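Local coordinates for protein SAM-dependent methyltransferase (Pyrococcus horikoshii, PDB 1WZN) that probably transfers a methyl group from S-adenosylmethionine to an as yet undefined acceptor and binds the spent cofactor, S-adenosyl-L-homocysteine, at residues A[126-131]-A[217-222]; A[157-162]-A[170-175]; A[166-171]-A[189-194]; A[224-229]-A[243-248]. All coordinates share one frame; numbering follows the deposited sequence.

Contacts 1 and 4 belong to the Rossmann-like methyltransferase core; contacts 2 and 3 belong to a four-stranded antiparallel sheet inserted into it. Along the chain, helix 121-134 comes first, then the inserted strands with contacts 2 and 3, and only afterwards helix 212-219, which completes contact 1; the hairpin of contact 4 follows. Contacts 1 and 4 have centres 11 Å apart and meet where A219 and E220 pack on V226. Contacts 2 and 3, with centres also 11 Å apart, share I170 and M171 of strand 166-177. The two pairs lie on opposite sides of the chain's centre, contacts 1 and 3 being 40 Å apart between centres, so they mark the core sheet's antiparallel edge and the added antiparallel sheet.

Contact 1 (A[126-131]-A[217-222]); sequences KLFSKV and LLAEKY
Segment 126-131, all helix, and segment 217-222, which includes the last part of helix 212-219, come closest at S129 and Y222, whose CA atoms are 5.9 Å apart. They belong to two helices, 121-134 and 212-219, that lie against the mixed sheet of the Rossmann-like methyltransferase fold. No polar bond links the segments; F128 and Y222 carry the packing. F128 has CG beside its backbone N and anti to the carbonyl carbon (chi1 -68°), so its ring reaches across to the other segment and meets it edge first. At that edge CD2 lies 3.8 Å from the carbonyl O of L218, and CE2 lies 4.0 Å from CB of L218, close to the plane of the ring. The methyl of A219 also touches CE2, while A219 CA stands oblique to the ring. Y222 reaches back from the other segment and lays its ring against the backbone of helix 126-131. S129 N sits over one face of this ring, 3.9 Å above its plane and offset toward the rim. K221 CB covers the opposite face in the same offset manner, so the phenol is held between its own neighbour and the helix. L218 also packs on E121 and R125 of helix 121-134 and on L217 of a second subunit, which places this region next to a subunit interface. V226 of strand 225-230 lies against A219 from the sheet side. Two methylenes of helix 126-131 pin the tyrosine ring: F128 CB is 3.5 Å from Y222 CD2, and S129 CB is 3.6 Å from Y222 CE1.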
# COMPACT_ATOMS: atom_id res chain seq x y z
N LYS A 126 -14.41 22.03 29.84
CA LYS A 126 -14.96 21.83 31.18
C LYS A 126 -13.94 21.12 32.05
O LYS A 126 -13.77 21.46 33.22
CB LYS A 126 -16.24 21.00 31.12
CG LYS A 126 -16.88 20.76 32.48
CD LYS A 126 -18.20 20.00 32.38
CE LYS A 126 -18.87 19.90 33.74
NZ LYS A 126 -20.17 19.16 33.67
N LEU A 127 -13.27 20.13 31.47
CA LEU A 127 -12.24 19.38 32.20
C LEU A 127 -11.09 20.29 32.63
O LEU A 127 -10.69 20.28 33.79
CB LEU A 127 -11.69 18.25 31.31
CG LEU A 127 -10.50 17.46 31.90
CD1 LEU A 127 -10.93 16.78 33.19
CD2 LEU A 127 -10.02 16.43 30.89
N PHE A 128 -10.55 21.05 31.69
CA PHE A 128 -9.43 21.94 31.98
C PHE A 128 -9.82 22.95 33.05
O PHE A 128 -9.01 23.32 33.90
CB PHE A 128 -8.97 22.69 30.72
CG PHE A 128 -8.32 21.81 29.68
CD1 PHE A 128 -7.80 20.57 30.00
CD2 PHE A 128 -8.20 22.26 28.37
CE1 PHE A 128 -7.16 19.78 29.04
CE2 PHE A 128 -7.57 21.48 27.40
CZ PHE A 128 -7.05 20.24 27.74
N SER A 129 -11.07 23.41 33.00
CA SER A 129 -11.55 24.38 33.98
C SER A 129 -11.57 23.75 35.38
O SER A 129 -11.15 24.38 36.35
CB SER A 129 -12.96 24.85 33.61
OG SER A 129 -13.37 25.90 34.47
N LYS A 130 -12.06 22.52 35.47
CA LYS A 130 -12.12 21.81 36.75
C LYS A 130 -10.72 21.49 37.27
O LYS A 130 -10.48 21.51 38.48
CB LYS A 130 -12.92 20.51 36.62
CG LYS A 130 -14.35 20.69 36.11
CD LYS A 130 -15.21 21.43 37.11
CE LYS A 130 -16.60 20.82 37.21
NZ LYS A 130 -17.16 20.95 38.58
N VAL A 131 -9.80 21.19 36.36
CA VAL A 131 -8.42 20.87 36.73
C VAL A 131 -7.76 22.12 37.31
O VAL A 131 -7.08 22.05 38.34
CB VAL A 131 -7.60 20.37 35.51
CG1 VAL A 131 -6.12 20.35 35.84
CG2 VAL A 131 -8.07 18.96 35.12
N LEU A 217 -4.33 25.85 22.64
CA LEU A 217 -5.29 26.95 22.54
C LEU A 217 -6.45 26.75 23.52
O LEU A 217 -6.96 27.72 24.09
CB LEU A 217 -5.86 27.04 21.12
CG LEU A 217 -4.91 27.48 20.00
CD1 LEU A 217 -5.63 27.33 18.66
CD2 LEU A 217 -4.48 28.93 20.23
N LEU A 218 -6.87 25.51 23.70
CA LEU A 218 -7.96 25.23 24.62
C LEU A 218 -7.49 25.33 26.07
O LEU A 218 -8.25 25.75 26.94
CB LEU A 218 -8.55 23.85 24.34
CG LEU A 218 -9.27 23.71 23.00
CD1 LEU A 218 -9.49 22.24 22.67
CD2 LEU A 218 -10.59 24.46 23.05
N ALA A 219 -6.24 24.95 26.32
CA ALA A 219 -5.67 24.97 27.67
C ALA A 219 -5.21 26.35 28.15
O ALA A 219 -5.33 26.66 29.34
CB ALA A 219 -4.50 24.00 27.74
N GLU A 220 -4.68 27.17 27.25
CA GLU A 220 -4.20 28.50 27.63
C GLU A 220 -5.30 29.35 28.25
O GLU A 220 -5.04 30.35 28.91
CB GLU A 220 -3.59 29.23 26.43
CG GLU A 220 -2.35 28.55 25.86
CD GLU A 220 -1.71 29.34 24.74
OE1 GLU A 220 -2.45 29.92 23.91
OE2 GLU A 220 -0.46 29.37 24.67
N LYS A 221 -6.55 28.94 28.03
CA LYS A 221 -7.68 29.67 28.57
C LYS A 221 -7.86 29.39 30.06
O LYS A 221 -8.60 30.11 30.74
CB LYS A 221 -8.95 29.25 27.82
CG LYS A 221 -8.84 29.32 26.29
CD LYS A 221 -10.12 28.83 25.62
CE LYS A 221 -10.07 28.99 24.10
NZ LYS A 221 -9.89 30.42 23.70
N TYR A 222 -7.17 28.38 30.59
CA TYR A 222 -7.33 28.00 31.99
C TYR A 222 -6.06 27.97 32.84
O TYR A 222 -6.13 27.90 34.07
CB TYR A 222 -8.02 26.64 32.06
CG TYR A 222 -9.34 26.63 31.34
CD1 TYR A 222 -10.47 27.20 31.91
CD2 TYR A 222 -9.46 26.10 30.05
CE1 TYR A 222 -11.68 27.26 31.23
CE2 TYR A 222 -10.66 26.15 29.35
CZ TYR A 222 -11.77 26.73 29.95
OH TYR A 222 -12.97 26.79 29.28

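Contact 2 (A[157-162]-A[170-175]); sequences VVWNEQ and IMDWRE
Strands 157-162 and 170-175 pair antiparallel as a beta hairpin, V157 with D172 and W159 with I170 forming the hydrogen-bonded pairs and V158 with M171 the non-hydrogen-bonded pair between them. Packing is tightest around W159, whose CG takes the crowded position between backbone N and carbonyl carbon (chi1 52°) and lays the indole across I170. I170 CD1 stands 3.6 Å from the centroid of the six-membered ring of W159, almost on its normal, a CH-pi contact. In its ring plane, W159 NE1 gives a hydrogen bond of 2.9 Å to D172 OD2, meeting that oxygen from above the carboxylate plane. The other oxygen, D172 OD1, has its salt bridge with R187, which probably keeps the acid charged. An alanine at W159 would lack the indole and its NE1, and would probably leave I170 CD1 less covered and the D172 carboxylate less firmly held. V157, by contrast, is solvent-exposed and its side chain approaches the partner strand only loosely. On the face of V158 and M171, V158 CG2 touches M171 CG at 3.9 Å; neighbouring subunits pack there. Strand 182-192 flanks strand 166-177 on its far side, while helix 12-15 lends I15 to W159 and T14 to E161.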
# COMPACT_ATOMS: atom_id res chain seq x y z
N VAL A 157 -5.11 -4.46 12.18
CA VAL A 157 -3.80 -4.85 12.70
C VAL A 157 -4.06 -5.92 13.74
O VAL A 157 -4.91 -5.75 14.62
CB VAL A 157 -3.08 -3.67 13.40
CG1 VAL A 157 -1.77 -4.14 14.00
CG2 VAL A 157 -2.84 -2.54 12.40
N VAL A 158 -3.35 -7.04 13.66
CA VAL A 158 -3.55 -8.12 14.61
C VAL A 158 -2.32 -8.39 15.45
O VAL A 158 -1.20 -8.34 14.95
CB VAL A 158 -3.95 -9.43 13.89
CG1 VAL A 158 -4.25 -10.52 14.90
CG2 VAL A 158 -5.16 -9.18 13.00
N TRP A 159 -2.54 -8.68 16.73
CA TRP A 159 -1.47 -8.99 17.66
C TRP A 159 -1.99 -9.88 18.78
O TRP A 159 -3.19 -10.14 18.86
CB TRP A 159 -0.84 -7.71 18.22
CG TRP A 159 -1.80 -6.74 18.81
CD1 TRP A 159 -2.80 -6.06 18.16
CD2 TRP A 159 -1.83 -6.29 20.17
NE1 TRP A 159 -3.43 -5.20 19.04
CE2 TRP A 159 -2.86 -5.32 20.27
CE3 TRP A 159 -1.07 -6.60 21.31
CZ2 TRP A 159 -3.15 -4.67 21.47
CZ3 TRP A 159 -1.37 -5.95 22.50
CH2 TRP A 159 -2.40 -5.00 22.57
N ASN A 160 -1.09 -10.34 19.65
CA ASN A 160 -1.52 -11.23 20.72
C ASN A 160 -0.77 -11.05 22.03
O ASN A 160 0.36 -10.57 22.05
CB ASN A 160 -1.36 -12.69 20.26
CG ASN A 160 0.09 -13.06 19.99
OD1 ASN A 160 0.73 -12.52 19.09
ND2 ASN A 160 0.61 -13.99 20.78
N GLU A 161 -1.43 -11.44 23.11
CA GLU A 161 -0.86 -11.38 24.45
C GLU A 161 -1.37 -12.62 25.19
O GLU A 161 -2.09 -13.43 24.62
CB GLU A 161 -1.31 -10.11 25.19
CG GLU A 161 -0.73 -8.81 24.66
CD GLU A 161 0.79 -8.73 24.76
OE1 GLU A 161 1.38 -9.38 25.64
OE2 GLU A 161 1.39 -7.99 23.95
N GLN A 162 -1.00 -12.76 26.46
CA GLN A 162 -1.42 -13.92 27.23
C GLN A 162 -1.54 -13.64 28.72
O GLN A 162 -0.66 -13.02 29.32
CB GLN A 162 -0.43 -15.08 27.01
CG GLN A 162 -0.89 -16.39 27.64
CD GLN A 162 0.03 -17.57 27.32
OE1 GLN A 162 0.77 -17.54 26.35
NE2 GLN A 162 -0.05 -18.62 28.13
N ILE A 170 -5.88 -10.02 19.41
CA ILE A 170 -6.50 -8.71 19.29
C ILE A 170 -6.41 -8.14 17.89
O ILE A 170 -5.34 -8.12 17.28
CB ILE A 170 -5.82 -7.74 20.27
CG1 ILE A 170 -5.76 -8.38 21.65
CG2 ILE A 170 -6.58 -6.41 20.33
CD1 ILE A 170 -4.62 -7.90 22.51
N MET A 171 -7.55 -7.67 17.38
CA MET A 171 -7.59 -7.09 16.05
C MET A 171 -8.14 -5.67 16.15
O MET A 171 -9.26 -5.47 16.60
CB MET A 171 -8.49 -7.94 15.15
CG MET A 171 -8.58 -7.46 13.73
SD MET A 171 -9.32 -8.72 12.69
CE MET A 171 -11.05 -8.57 13.15
N ASP A 172 -7.33 -4.71 15.72
CA ASP A 172 -7.70 -3.30 15.78
C ASP A 172 -7.90 -2.66 14.42
O ASP A 172 -7.17 -2.94 13.47
CB ASP A 172 -6.61 -2.49 16.49
CG ASP A 172 -6.31 -2.99 17.88
OD1 ASP A 172 -7.25 -3.41 18.59
OD2 ASP A 172 -5.13 -2.95 18.27
N TRP A 173 -8.90 -1.79 14.34
CA TRP A 173 -9.15 -1.07 13.10
C TRP A 173 -9.86 0.23 13.47
O TRP A 173 -10.47 0.34 14.53
CB TRP A 173 -9.97 -1.91 12.11
CG TRP A 173 -11.44 -2.05 12.37
CD1 TRP A 173 -12.44 -1.31 11.81
CD2 TRP A 173 -12.08 -3.03 13.19
NE1 TRP A 173 -13.66 -1.78 12.22
CE2 TRP A 173 -13.47 -2.84 13.07
CE3 TRP A 173 -11.61 -4.07 14.00
CZ2 TRP A 173 -14.40 -3.64 13.74
CZ3 TRP A 173 -12.54 -4.87 14.67
CH2 TRP A 173 -13.92 -4.64 14.53
N ARG A 174 -9.74 1.23 12.60
CA ARG A 174 -10.36 2.51 12.87
C ARG A 174 -11.13 3.07 11.69
O ARG A 174 -10.86 2.74 10.53
CB ARG A 174 -9.30 3.53 13.29
CG ARG A 174 -8.23 3.76 12.23
CD ARG A 174 -7.47 5.05 12.49
NE ARG A 174 -6.36 5.23 11.56
CZ ARG A 174 -6.47 5.23 10.23
NH1 ARG A 174 -7.65 5.05 9.65
NH2 ARG A 174 -5.38 5.41 9.48
N GLU A 175 -12.10 3.92 12.00
CA GLU A 175 -12.93 4.58 11.02
C GLU A 175 -12.88 6.05 11.41
O GLU A 175 -13.35 6.44 12.48
CB GLU A 175 -14.36 4.02 11.08
CG GLU A 175 -14.48 2.65 10.41
CD GLU A 175 -15.65 1.83 10.92
OE1 GLU A 175 -16.73 2.40 11.16
OE2 GLU A 175 -15.49 0.59 11.05

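Contact 3 (A[166-171]-A[189-194]); sequences EKLVIM and VQILRP
E166 and R193 both hold CG beside the backbone N and anti to the carbonyl carbon (chi1 -60° in E166), but the glutamate chain then runs on extended whereas the arginine bends at chi3. The bend carries R193 NH1 to E166 OE2 at 2.8 Å, a salt bridge across the open end of the hairpin. Its hydrogen bond is weak, with only 121° at the hydrogen, and the carboxylate and guanidinium planes are turned 61° apart. Beside the bridge, I191 CG2 lies 3.6 Å from E166 CD, so a methyl group backs the carboxylate. OE1 of the same group is held by a hydrogen bond to Y11 OH. An alanine at E166, without the carboxylate, would probably loosen this end of the hairpin from Y11 and uncover the I191 methyl, with R193 less well held. Beyond this end, strands 166-171 and 189-192 pair antiparallel. K167 with L192 and V169 with Q190 are the hydrogen-bonded pairs, and each exchanges two nearly straight bonds; the L192 N to K167 O bond measures 2.8 Å. The non-hydrogen-bonded pairs, L168 with I191 and I170 with V189, lie on one face, where L168 CD2 meets V189 CG1 at 4.1 Å. I170 CG2 and V189 CG2 touch at 4.2 Å farther along that face. Y11 and L8, in loops, cover this side. On the opposite face V169 and L192 pack on L188 of a third subunit. Within the four-stranded antiparallel sheet the hairpin is central: strand 157-163 borders it along 166-171, and strand 198-208 borders it along 189-192.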
# COMPACT_ATOMS: atom_id res chain seq x y z
N GLU A 166 -4.83 -18.26 29.35
CA GLU A 166 -5.63 -17.68 28.28
C GLU A 166 -4.80 -16.87 27.30
O GLU A 166 -3.94 -16.07 27.69
CB GLU A 166 -6.74 -16.82 28.87
CG GLU A 166 -7.69 -17.59 29.78
CD GLU A 166 -8.93 -16.81 30.16
OE1 GLU A 166 -8.79 -15.64 30.57
OE2 GLU A 166 -10.05 -17.36 30.05
N LYS A 167 -5.06 -17.07 26.01
CA LYS A 167 -4.34 -16.35 24.99
C LYS A 167 -5.29 -15.34 24.37
O LYS A 167 -6.45 -15.64 24.08
CB LYS A 167 -3.80 -17.32 23.93
CG LYS A 167 -2.73 -18.23 24.52
CD LYS A 167 -2.22 -19.27 23.55
CE LYS A 167 -1.25 -20.21 24.26
NZ LYS A 167 -0.82 -21.34 23.38
N LEU A 168 -4.80 -14.12 24.19
CA LEU A 168 -5.62 -13.08 23.61
C LEU A 168 -5.16 -12.72 22.21
O LEU A 168 -3.99 -12.44 22.00
CB LEU A 168 -5.59 -11.82 24.49
CG LEU A 168 -6.49 -11.78 25.73
CD1 LEU A 168 -6.13 -12.89 26.70
CD2 LEU A 168 -6.33 -10.42 26.40
N VAL A 169 -6.08 -12.77 21.25
CA VAL A 169 -5.77 -12.38 19.88
C VAL A 169 -6.58 -11.11 19.70
O VAL A 169 -7.81 -11.12 19.83
CB VAL A 169 -6.20 -13.43 18.85
CG1 VAL A 169 -5.99 -12.88 17.44
CG2 VAL A 169 -5.36 -14.69 19.04
N ILE A 170 -5.88 -10.02 19.41
CA ILE A 170 -6.50 -8.71 19.29
C ILE A 170 -6.41 -8.14 17.89
O ILE A 170 -5.34 -8.12 17.28
CB ILE A 170 -5.82 -7.74 20.27
CG1 ILE A 170 -5.76 -8.38 21.65
CG2 ILE A 170 -6.58 -6.41 20.33
CD1 ILE A 170 -4.62 -7.90 22.51
N MET A 171 -7.55 -7.67 17.38
CA MET A 171 -7.59 -7.09 16.05
C MET A 171 -8.14 -5.67 16.15
O MET A 171 -9.26 -5.47 16.60
CB MET A 171 -8.49 -7.94 15.15
CG MET A 171 -8.58 -7.46 13.73
SD MET A 171 -9.32 -8.72 12.69
CE MET A 171 -11.05 -8.57 13.15
N VAL A 189 -11.42 -8.43 20.77
CA VAL A 189 -10.53 -9.20 21.64
C VAL A 189 -11.09 -10.62 21.76
O VAL A 189 -12.20 -10.82 22.23
CB VAL A 189 -10.41 -8.57 23.04
CG1 VAL A 189 -9.51 -9.44 23.93
CG2 VAL A 189 -9.84 -7.16 22.93
N GLN A 190 -10.32 -11.59 21.28
CA GLN A 190 -10.74 -12.98 21.36
C GLN A 190 -9.89 -13.63 22.45
O GLN A 190 -8.67 -13.54 22.43
CB GLN A 190 -10.54 -13.67 20.01
CG GLN A 190 -11.46 -13.14 18.92
CD GLN A 190 -11.13 -13.68 17.55
OE1 GLN A 190 -10.19 -13.21 16.89
NE2 GLN A 190 -11.88 -14.68 17.11
N ILE A 191 -10.56 -14.27 23.41
CA ILE A 191 -9.89 -14.92 24.53
C ILE A 191 -9.97 -16.43 24.33
O ILE A 191 -11.05 -17.02 24.44
CB ILE A 191 -10.55 -14.52 25.86
CG1 ILE A 191 -10.56 -12.99 25.97
CG2 ILE A 191 -9.80 -15.11 27.05
CD1 ILE A 191 -11.23 -12.46 27.22
N LEU A 192 -8.83 -17.04 24.05
CA LEU A 192 -8.74 -18.47 23.79
C LEU A 192 -8.29 -19.31 24.97
O LEU A 192 -7.24 -19.05 25.56
CB LEU A 192 -7.78 -18.74 22.62
CG LEU A 192 -8.23 -18.45 21.19
CD1 LEU A 192 -8.76 -17.04 21.07
CD2 LEU A 192 -7.05 -18.68 20.24
N ARG A 193 -9.08 -20.33 25.29
CA ARG A 193 -8.74 -21.25 26.37
C ARG A 193 -7.98 -22.42 25.73
O ARG A 193 -8.07 -22.64 24.52
CB ARG A 193 -10.00 -21.75 27.07
CG ARG A 193 -10.76 -20.64 27.79
CD ARG A 193 -11.73 -21.19 28.82
NE ARG A 193 -11.03 -21.95 29.86
CZ ARG A 193 -10.18 -21.42 30.73
NH1 ARG A 193 -9.91 -20.12 30.71
NH2 ARG A 193 -9.59 -22.19 31.63
N PRO A 194 -7.21 -23.17 26.54
CA PRO A 194 -6.42 -24.32 26.08
C PRO A 194 -7.16 -25.32 25.20
O PRO A 194 -6.61 -25.82 24.22
CB PRO A 194 -5.93 -24.94 27.38
CG PRO A 194 -5.74 -23.74 28.26
CD PRO A 194 -7.00 -22.94 27.98

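Contact 4 (A[224-229]-A[243-248]); sequences EKVKIY and YWIVGI
Backbone hydrogen bonds join K225, K227 and Y229 to I248, V246 and W244 in antiparallel hydrogen-bonded pairs. Most of these bonds are short and straight, as from I248 N to K225 O at 2.8 Å. At the last pair W244 N reaches Y229 O from above the carbonyl plane, 37° out of it. At the other end the bond from K225 N to I248 O is long (3.4 Å) and weak; here E224 and K225 both face I248, a classic beta bulge. CA-H...O contacts fill the spaces between, such as V226 CA to V246 O at 3.2 Å. The hairpin forms the last two strands of the mixed seven-stranded sheet: strand 242-248 runs antiparallel between 139-146 and the edge strand 225-230, the reversed final strand that marks the class I methyltransferase fold. Apolar contacts divide between the two faces. On one, I228 and I245 lie side by side; both start with CG1 anti to the carbonyl carbon, but I245 bends at chi2 (-63°), bringing its CD1 to 3.5 Å from I228 CG1. I245 CG2 also meets V226 CG1 at 3.8 Å, while G247, opposite V226, presents only backbone. Helix 212-219 packs on this face, V215 touching I245 and R216 touching I228. On the other face Y229 crosses V246 obliquely, its CD2 3.9 Å from V246 CG2. Helix 23-36 lies there, I33 touching V246 and F29 meeting W244 edge-to-face. Among polar ends, Y229 OH is hydrogen-bonded to D37 OD1.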
# COMPACT_ATOMS: atom_id res chain seq x y z
N GLU A 224 -2.04 29.77 33.39
CA GLU A 224 -1.26 30.94 33.05
C GLU A 224 -0.30 30.65 31.91
O GLU A 224 -0.15 31.45 30.99
CB GLU A 224 -0.44 31.43 34.24
CG GLU A 224 0.28 32.73 33.92
CD GLU A 224 1.11 33.24 35.08
OE1 GLU A 224 2.02 32.51 35.51
OE2 GLU A 224 0.83 34.36 35.54
N LYS A 225 0.34 29.49 31.97
CA LYS A 225 1.27 29.09 30.93
C LYS A 225 1.06 27.64 30.52
O LYS A 225 0.80 26.78 31.37
CB LYS A 225 2.71 29.29 31.39
CG LYS A 225 3.73 28.99 30.31
CD LYS A 225 5.11 29.51 30.66
CE LYS A 225 6.04 29.36 29.48
NZ LYS A 225 5.48 30.01 28.26
N VAL A 226 1.17 27.38 29.23
CA VAL A 226 0.99 26.03 28.71
C VAL A 226 2.20 25.69 27.86
O VAL A 226 2.69 26.52 27.09
CB VAL A 226 -0.28 25.91 27.84
CG1 VAL A 226 -0.34 24.52 27.21
CG2 VAL A 226 -1.51 26.14 28.69
N LYS A 227 2.70 24.47 28.01
CA LYS A 227 3.83 24.02 27.24
C LYS A 227 3.46 22.75 26.50
O LYS A 227 2.61 21.98 26.96
CB LYS A 227 5.03 23.77 28.16
CG LYS A 227 5.53 25.04 28.84
CD LYS A 227 6.76 24.77 29.67
CE LYS A 227 7.46 26.06 30.06
NZ LYS A 227 7.50 27.05 28.94
N ILE A 228 4.08 22.55 25.35
CA ILE A 228 3.84 21.35 24.55
C ILE A 228 5.19 20.69 24.40
O ILE A 228 6.13 21.30 23.88
CB ILE A 228 3.29 21.70 23.14
CG1 ILE A 228 1.99 22.50 23.28
CG2 ILE A 228 3.04 20.42 22.34
CD1 ILE A 228 1.41 22.95 21.95
N TYR A 229 5.31 19.45 24.87
CA TYR A 229 6.56 18.71 24.78
C TYR A 229 6.31 17.44 23.98
O TYR A 229 5.17 17.07 23.73
CB TYR A 229 7.07 18.31 26.17
CG TYR A 229 7.42 19.45 27.10
CD1 TYR A 229 8.13 20.56 26.65
CD2 TYR A 229 7.07 19.40 28.45
CE1 TYR A 229 8.48 21.59 27.51
CE2 TYR A 229 7.43 20.42 29.33
CZ TYR A 229 8.13 21.52 28.86
OH TYR A 229 8.48 22.53 29.72
N TYR A 243 2.63 13.54 22.27
CA TYR A 243 2.75 14.86 22.86
C TYR A 243 2.33 14.93 24.31
O TYR A 243 1.54 14.12 24.79
CB TYR A 243 1.91 15.84 22.05
CG TYR A 243 2.13 15.67 20.56
CD1 TYR A 243 3.37 15.94 20.00
CD2 TYR A 243 1.13 15.14 19.75
CE1 TYR A 243 3.62 15.69 18.65
CE2 TYR A 243 1.37 14.87 18.40
CZ TYR A 243 2.62 15.15 17.86
OH TYR A 243 2.88 14.85 16.54
N TRP A 244 2.87 15.93 25.00
CA TRP A 244 2.54 16.19 26.39
C TRP A 244 2.16 17.64 26.51
O TRP A 244 2.89 18.52 26.03
CB TRP A 244 3.74 15.93 27.30
CG TRP A 244 4.17 14.51 27.33
CD1 TRP A 244 4.96 13.87 26.42
CD2 TRP A 244 3.83 13.55 28.32
NE1 TRP A 244 5.13 12.56 26.78
CE2 TRP A 244 4.45 12.33 27.95
CE3 TRP A 244 3.06 13.58 29.49
CZ2 TRP A 244 4.32 11.16 28.71
CZ3 TRP A 244 2.93 12.42 30.24
CH2 TRP A 244 3.56 11.23 29.84
N ILE A 245 1.02 17.90 27.12
CA ILE A 245 0.58 19.26 27.36
C ILE A 245 0.79 19.48 28.86
O ILE A 245 0.36 18.67 29.67
CB ILE A 245 -0.91 19.46 27.02
CG1 ILE A 245 -1.13 19.33 25.51
CG2 ILE A 245 -1.37 20.83 27.50
CD1 ILE A 245 -0.41 20.37 24.68
N VAL A 246 1.47 20.56 29.20
CA VAL A 246 1.73 20.88 30.59
C VAL A 246 1.14 22.25 30.89
O VAL A 246 1.51 23.25 30.28
CB VAL A 246 3.25 20.91 30.89
CG1 VAL A 246 3.49 21.36 32.34
CG2 VAL A 246 3.84 19.53 30.65
N GLY A 247 0.18 22.27 31.81
CA GLY A 247 -0.45 23.53 32.19
C GLY A 247 0.08 23.94 33.55
O GLY A 247 0.06 23.14 34.49
N ILE A 248 0.54 25.18 33.66
CA ILE A 248 1.08 25.68 34.92
C ILE A 248 0.15 26.75 35.50
O ILE A 248 -0.12 27.78 34.86
CB ILE A 248 2.48 26.30 34.72
CG1 ILE A 248 3.36 25.32 33.96
CG2 ILE A 248 3.10 26.62 36.08
CD1 ILE A 248 4.63 25.94 33.40